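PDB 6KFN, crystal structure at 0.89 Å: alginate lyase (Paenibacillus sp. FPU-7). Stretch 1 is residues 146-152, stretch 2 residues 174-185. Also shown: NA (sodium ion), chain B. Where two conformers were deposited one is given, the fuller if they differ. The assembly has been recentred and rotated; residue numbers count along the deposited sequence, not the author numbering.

Stretch 1 146-152: GEGIYVG
Stretch 2 (174-185) RIGPGVAAEHID

Strand 149-151 runs parallel to the strand at 184-185, with I149 opposite I184 (CA to CA 4.7 Å) and Y150 opposite D185 (5.0 Å), and five backbone hydrogen bonds fix the register. In the strands, I149 N donates to H183 O (2.9 Å, 146° at hydrogen), I149 O accepts from D185 N (2.9 Å, 165°), and V151 N donates to D185 O (2.9 Å, 168°). I149 thus spends both its NH and its carbonyl on residues flanking I184, the usual parallel pattern. I149 O also takes a CA-H contact from I184 CA (3.3 Å).

Ahead of the strands, G148 N donates to E182 O (3.0 Å, 158°), and A181 N to G146 O (3.1 Å, 164°). G148 has phi/psi -67/-58; a CB there would clash with H183 O and I175 CG2, at 2.6 and 2.7 Å.

The carboxylates of E147 (m, p), E182 (m, p) and D185 (chi1 t) converge on sodium, through E147 OE2 at 2.3 Å, E182 OE1 at 2.5 Å and D185 OD2 at 2.5 Å from NA. The ion bridges E147 OE2 and D185 OD2, themselves 3.7 Å apart. Three waters at 2.4 Å from NA complete six ligands; water 1 also donates to E182 OE2 (2.5 Å). D185 OD1 is satisfied elsewhere in the structure.

I149 and I184 (both m, t) point to one face of the sheet and Y150 and D185 to the opposite one; I149 CD1 meets I175 CD1 at 3.9 Å.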

ATOM      1  N   GLY A 146      -8.930  -6.588   3.490  1.00  5.25           N
ATOM      2  CA  GLY A 146      -7.581  -6.917   3.885  1.00  4.96           C
ATOM      3  C   GLY A 146      -6.521  -6.642   2.839  1.00  4.55           C
ATOM      4  O   GLY A 146      -5.578  -7.435   2.696  1.00  4.81           O
ATOM      5  N   GLU A 147      -6.648  -5.542   2.113  1.00  4.39           N
ATOM      6  CA  GLU A 147      -5.669  -5.228   1.081  1.00  4.60           C
ATOM      7  C   GLU A 147      -4.316  -4.921   1.710  1.00  4.62           C
ATOM      8  O   GLU A 147      -4.218  -4.412   2.820  1.00  5.36           O
ATOM      9  CB  GLU A 147      -6.113  -4.022   0.247  1.00  5.53           C
ATOM     10  CG  GLU A 147      -7.404  -4.242  -0.527  1.00  6.37           C
ATOM     11  CD  GLU A 147      -8.699  -4.064   0.231  1.00  5.98           C
ATOM     12  OE1 GLU A 147      -8.699  -3.728   1.422  1.00  6.28           O
ATOM     13  OE2 GLU A 147      -9.769  -4.273  -0.394  1.00  7.92           O
ATOM     14  N   GLY A 148      -3.255  -5.202   0.958  1.00  4.33           N
ATOM     15  CA  GLY A 148      -1.944  -4.757   1.387  1.00  4.18           C
ATOM     16  C   GLY A 148      -1.821  -3.239   1.350  1.00  3.92           C
ATOM     17  O   GLY A 148      -1.533  -2.586   2.356  1.00  4.16           O
ATOM     18  N   ILE A 149      -2.049  -2.707   0.155  1.00  3.91           N
ATOM     19  CA  ILE A 149      -2.021  -1.285  -0.126  1.00  4.20           C
ATOM     20  C   ILE A 149      -3.317  -0.946  -0.888  1.00  4.13           C
ATOM     21  O   ILE A 149      -3.667  -1.611  -1.867  1.00  4.94           O
ATOM     22  CB  ILE A 149      -0.792  -0.863  -0.935  1.00  4.51           C
ATOM     23  CG1 ILE A 149       0.489  -1.323  -0.219  1.00  4.96           C
ATOM     24  CG2 ILE A 149      -0.805   0.636  -1.184  1.00  5.57           C
ATOM     25  CD1 ILE A 149       1.752  -1.077  -0.996  1.00  5.86           C
ATOM     26  N   TYR A 150      -3.981   0.102  -0.431  1.00  4.43           N
ATOM     27  CA  TYR A 150      -5.292   0.529  -0.933  1.00  4.61           C
ATOM     28  C   TYR A 150      -5.125   1.988  -1.356  1.00  4.27           C
ATOM     29  O   TYR A 150      -4.733   2.827  -0.538  1.00  5.21           O
ATOM     30  CB  TYR A 150      -6.305   0.369   0.182  1.00  5.78           C
ATOM     31  CG  TYR A 150      -7.759   0.457  -0.169  1.00  6.56           C
ATOM     32  CD1 TYR A 150      -8.347   1.590  -0.679  1.00  5.85           C
ATOM     33  CD2 TYR A 150      -8.579  -0.573   0.180  1.00 20.36           C
ATOM     34  CE1 TYR A 150      -9.720   1.681  -0.873  1.00  6.78           C
ATOM     35  CE2 TYR A 150      -9.970  -0.493  -0.020  1.00 27.79           C
ATOM     36  CZ  TYR A 150     -10.518   0.637  -0.561  1.00 13.55           C
ATOM     37  OH  TYR A 150     -11.876   0.747  -0.680  1.00 15.28           O
ATOM     38  N   VAL A 151      -5.346   2.270  -2.644  1.00  3.89           N
ATOM     39  CA  VAL A 151      -5.089   3.600  -3.188  1.00  4.19           C
ATOM     40  C   VAL A 151      -6.415   4.236  -3.583  1.00  4.06           C
ATOM     41  O   VAL A 151      -7.058   3.782  -4.525  1.00  4.64           O
ATOM     42  CB  VAL A 151      -4.116   3.549  -4.374  1.00  4.63           C
ATOM     43  CG1 VAL A 151      -3.641   4.969  -4.717  1.00  5.14           C
ATOM     44  CG2 VAL A 151      -2.932   2.610  -4.134  1.00  5.15           C
ATOM     45  N   GLY A 152      -6.821   5.300  -2.876  1.00  4.32           N
ATOM     46  CA  GLY A 152      -8.049   6.012  -3.168  1.00  4.41           C
ATOM     47  C   GLY A 152      -9.257   5.456  -2.460  1.00  4.56           C
ATOM     48  O   GLY A 152      -9.169   4.853  -1.394  1.00  5.95           O
ATOM     49  N   ARG A 174       7.647  -5.746  -0.674  1.00  4.74           N
ATOM     50  CA  ARG A 174       7.225  -7.136  -0.606  0.59  5.53           C
ATOM     51  C   ARG A 174       5.863  -7.167   0.056  1.00  4.70           C
ATOM     52  O   ARG A 174       5.684  -6.591   1.121  1.00  5.65           O
ATOM     53  CB  ARG A 174       8.201  -7.941   0.242  0.59 17.19           C
ATOM     54  CG  ARG A 174       7.991  -9.441   0.158  0.59 17.83           C
ATOM     55  CD  ARG A 174       9.074 -10.127   1.003  0.59 18.40           C
ATOM     56  NE  ARG A 174      10.312 -10.167   0.250  0.59 18.75           N
ATOM     57  CZ  ARG A 174      10.594 -11.061  -0.697  0.59 18.12           C
ATOM     58  NH1 ARG A 174       9.753 -12.046  -0.988  0.59 18.20           N
ATOM     59  NH2 ARG A 174      11.728 -10.969  -1.375  0.59 26.73           N
ATOM     60  N   ILE A 175       4.906  -7.810  -0.590  1.00  4.95           N
ATOM     61  CA  ILE A 175       3.551  -7.889  -0.085  1.00  4.82           C
ATOM     62  C   ILE A 175       3.183  -9.365   0.012  1.00  5.65           C
ATOM     63  O   ILE A 175       3.414 -10.122  -0.933  1.00  8.91           O
ATOM     64  CB  ILE A 175       2.533  -7.085  -0.908  1.00  5.04           C
ATOM     65  CG1 ILE A 175       3.068  -5.676  -1.149  1.00  5.53           C
ATOM     66  CG2 ILE A 175       1.185  -7.070  -0.220  1.00  5.59           C
ATOM     67  CD1 ILE A 175       2.218  -4.832  -2.079  1.00  6.65           C
ATOM     68  N   GLY A 176       2.612  -9.755   1.152  1.00  4.88           N
ATOM     69  CA  GLY A 176       2.327 -11.142   1.446  1.00  4.98           C
ATOM     70  C   GLY A 176       3.455 -11.772   2.227  1.00  5.05           C
ATOM     71  O   GLY A 176       4.526 -11.173   2.387  1.00  5.97           O
ATOM     72  N   PRO A 177       3.267 -12.988   2.713  1.00  5.11           N
ATOM     73  CA  PRO A 177       2.032 -13.769   2.648  1.00  5.37           C
ATOM     74  C   PRO A 177       1.006 -13.216   3.655  1.00  4.59           C
ATOM     75  O   PRO A 177       1.238 -12.251   4.369  1.00  5.35           O
ATOM     76  CB  PRO A 177       2.504 -15.166   3.000  1.00  6.12           C
ATOM     77  CG  PRO A 177       3.561 -14.910   4.067  1.00  7.23           C
ATOM     78  CD  PRO A 177       4.282 -13.656   3.565  1.00  6.50           C
ATOM     79  N   GLY A 178      -0.158 -13.879   3.704  1.00  5.18           N
ATOM     80  CA  GLY A 178      -1.158 -13.518   4.691  1.00  5.23           C
ATOM     81  C   GLY A 178      -1.886 -12.225   4.442  1.00  4.67           C
ATOM     82  O   GLY A 178      -2.578 -11.744   5.333  1.00  5.13           O
ATOM     83  N   VAL A 179      -1.738 -11.654   3.240  1.00  4.59           N
ATOM     84  CA  VAL A 179      -2.544 -10.514   2.827  1.00  4.40           C
ATOM     85  C   VAL A 179      -3.813 -11.079   2.217  1.00  4.57           C
ATOM     86  O   VAL A 179      -3.806 -11.816   1.228  1.00  4.84           O
ATOM     87  CB  VAL A 179      -1.733  -9.616   1.878  1.00  4.33           C
ATOM     88  CG1 VAL A 179      -2.631  -8.586   1.212  1.00  4.89           C
ATOM     89  CG2 VAL A 179      -0.613  -8.963   2.662  1.00  4.96           C
ATOM     90  N   ALA A 180      -4.953 -10.789   2.874  1.00  4.47           N
ATOM     91  CA  ALA A 180      -6.180 -11.501   2.599  1.00  4.71           C
ATOM     92  C   ALA A 180      -6.894 -11.017   1.338  1.00  4.27           C
ATOM     93  O   ALA A 180      -7.629 -11.805   0.715  1.00  4.75           O
ATOM     94  CB  ALA A 180      -7.155 -11.376   3.774  1.00  5.29           C
ATOM     95  N   ALA A 181      -6.774  -9.747   0.981  1.00  4.54           N
ATOM     96  CA  ALA A 181      -7.374  -9.222  -0.228  1.00  4.47           C
ATOM     97  C   ALA A 181      -6.271  -8.962  -1.252  1.00  4.45           C
ATOM     98  O   ALA A 181      -5.220  -9.588  -1.193  1.00  5.02           O
ATOM     99  CB  ALA A 181      -8.281  -8.019   0.079  1.00  4.84           C
ATOM    100  N   GLU A 182      -6.528  -8.081  -2.235  1.00  4.35           N
ATOM    101  CA  GLU A 182      -5.459  -7.818  -3.187  1.00  4.56           C
ATOM    102  C   GLU A 182      -4.230  -7.302  -2.460  1.00  3.97           C
ATOM    103  O   GLU A 182      -4.313  -6.555  -1.490  1.00  4.49           O
ATOM    104  CB  GLU A 182      -5.842  -6.770  -4.243  1.00  4.79           C
ATOM    105  CG  GLU A 182      -7.012  -7.132  -5.129  1.00  5.03           C
ATOM    106  CD  GLU A 182      -8.365  -6.734  -4.592  1.00  4.79           C
ATOM    107  OE1 GLU A 182      -8.502  -6.271  -3.461  1.00  5.64           O
ATOM    108  OE2 GLU A 182      -9.328  -6.909  -5.436  1.00  5.69           O
ATOM    109  N   HIS A 183      -3.063  -7.624  -3.004  1.00  4.08           N
ATOM    110  CA  HIS A 183      -1.847  -6.962  -2.543  0.57  4.16           C
ATOM    111  C   HIS A 183      -1.930  -5.471  -2.749  1.00  4.08           C
ATOM    112  O   HIS A 183      -1.537  -4.704  -1.863  1.00  4.29           O
ATOM    113  CB  HIS A 183      -0.611  -7.592  -3.201  0.57  3.80           C
ATOM    114  CG  HIS A 183      -0.341  -8.947  -2.660  0.57  4.72           C
ATOM    115  ND1 HIS A 183       0.868  -9.588  -2.859  0.57  5.76           N
ATOM    116  CD2 HIS A 183      -1.077  -9.725  -1.822  0.57  3.21           C
ATOM    117  CE1 HIS A 183       0.804 -10.751  -2.233  0.57  5.96           C
ATOM    118  NE2 HIS A 183      -0.354 -10.869  -1.614  0.57  3.36           N
ATOM    119  N   ILE A 184      -2.435  -5.039  -3.908  1.00  4.11           N
ATOM    120  CA  ILE A 184      -2.608  -3.632  -4.209  1.00  4.01           C
ATOM    121  C   ILE A 184      -3.962  -3.472  -4.908  1.00  3.75           C
ATOM    122  O   ILE A 184      -4.224  -4.121  -5.916  1.00  4.40           O
ATOM    123  CB  ILE A 184      -1.509  -3.045  -5.074  1.00  4.71           C
ATOM    124  CG1 ILE A 184      -0.126  -3.356  -4.458  1.00  5.32           C
ATOM    125  CG2 ILE A 184      -1.699  -1.540  -5.258  1.00  5.80           C
ATOM    126  CD1 ILE A 184       1.025  -3.080  -5.352  1.00  6.41           C
ATOM    127  N   ASP A 185      -4.807  -2.594  -4.353  1.00  3.82           N
ATOM    128  CA  ASP A 185      -6.119  -2.270  -4.935  1.00  3.94           C
ATOM    129  C   ASP A 185      -6.084  -0.794  -5.276  1.00  3.69           C
ATOM    130  O   ASP A 185      -5.988   0.039  -4.378  1.00  4.46           O
ATOM    131  CB  ASP A 185      -7.225  -2.634  -3.968  1.00  4.83           C
ATOM    132  CG  ASP A 185      -8.612  -2.590  -4.566  1.00  5.99           C
ATOM    133  OD1 ASP A 185      -8.742  -2.297  -5.740  1.00  8.33           O
ATOM    134  OD2 ASP A 185      -9.572  -2.916  -3.801  1.00  7.63           O
TER
HETATM  135 NA    NA B 401     -10.380  -4.899  -2.564  1.00  8.11          NA
HETATM  136  O   HOH W   1     -11.396  -5.743  -4.535  1.00 15.32           O
HETATM  137  O   HOH W   2     -12.302  -3.517  -2.008  1.00 21.89           O
HETATM  138  O   HOH W   3     -11.406  -6.825  -1.569  1.00 10.65           O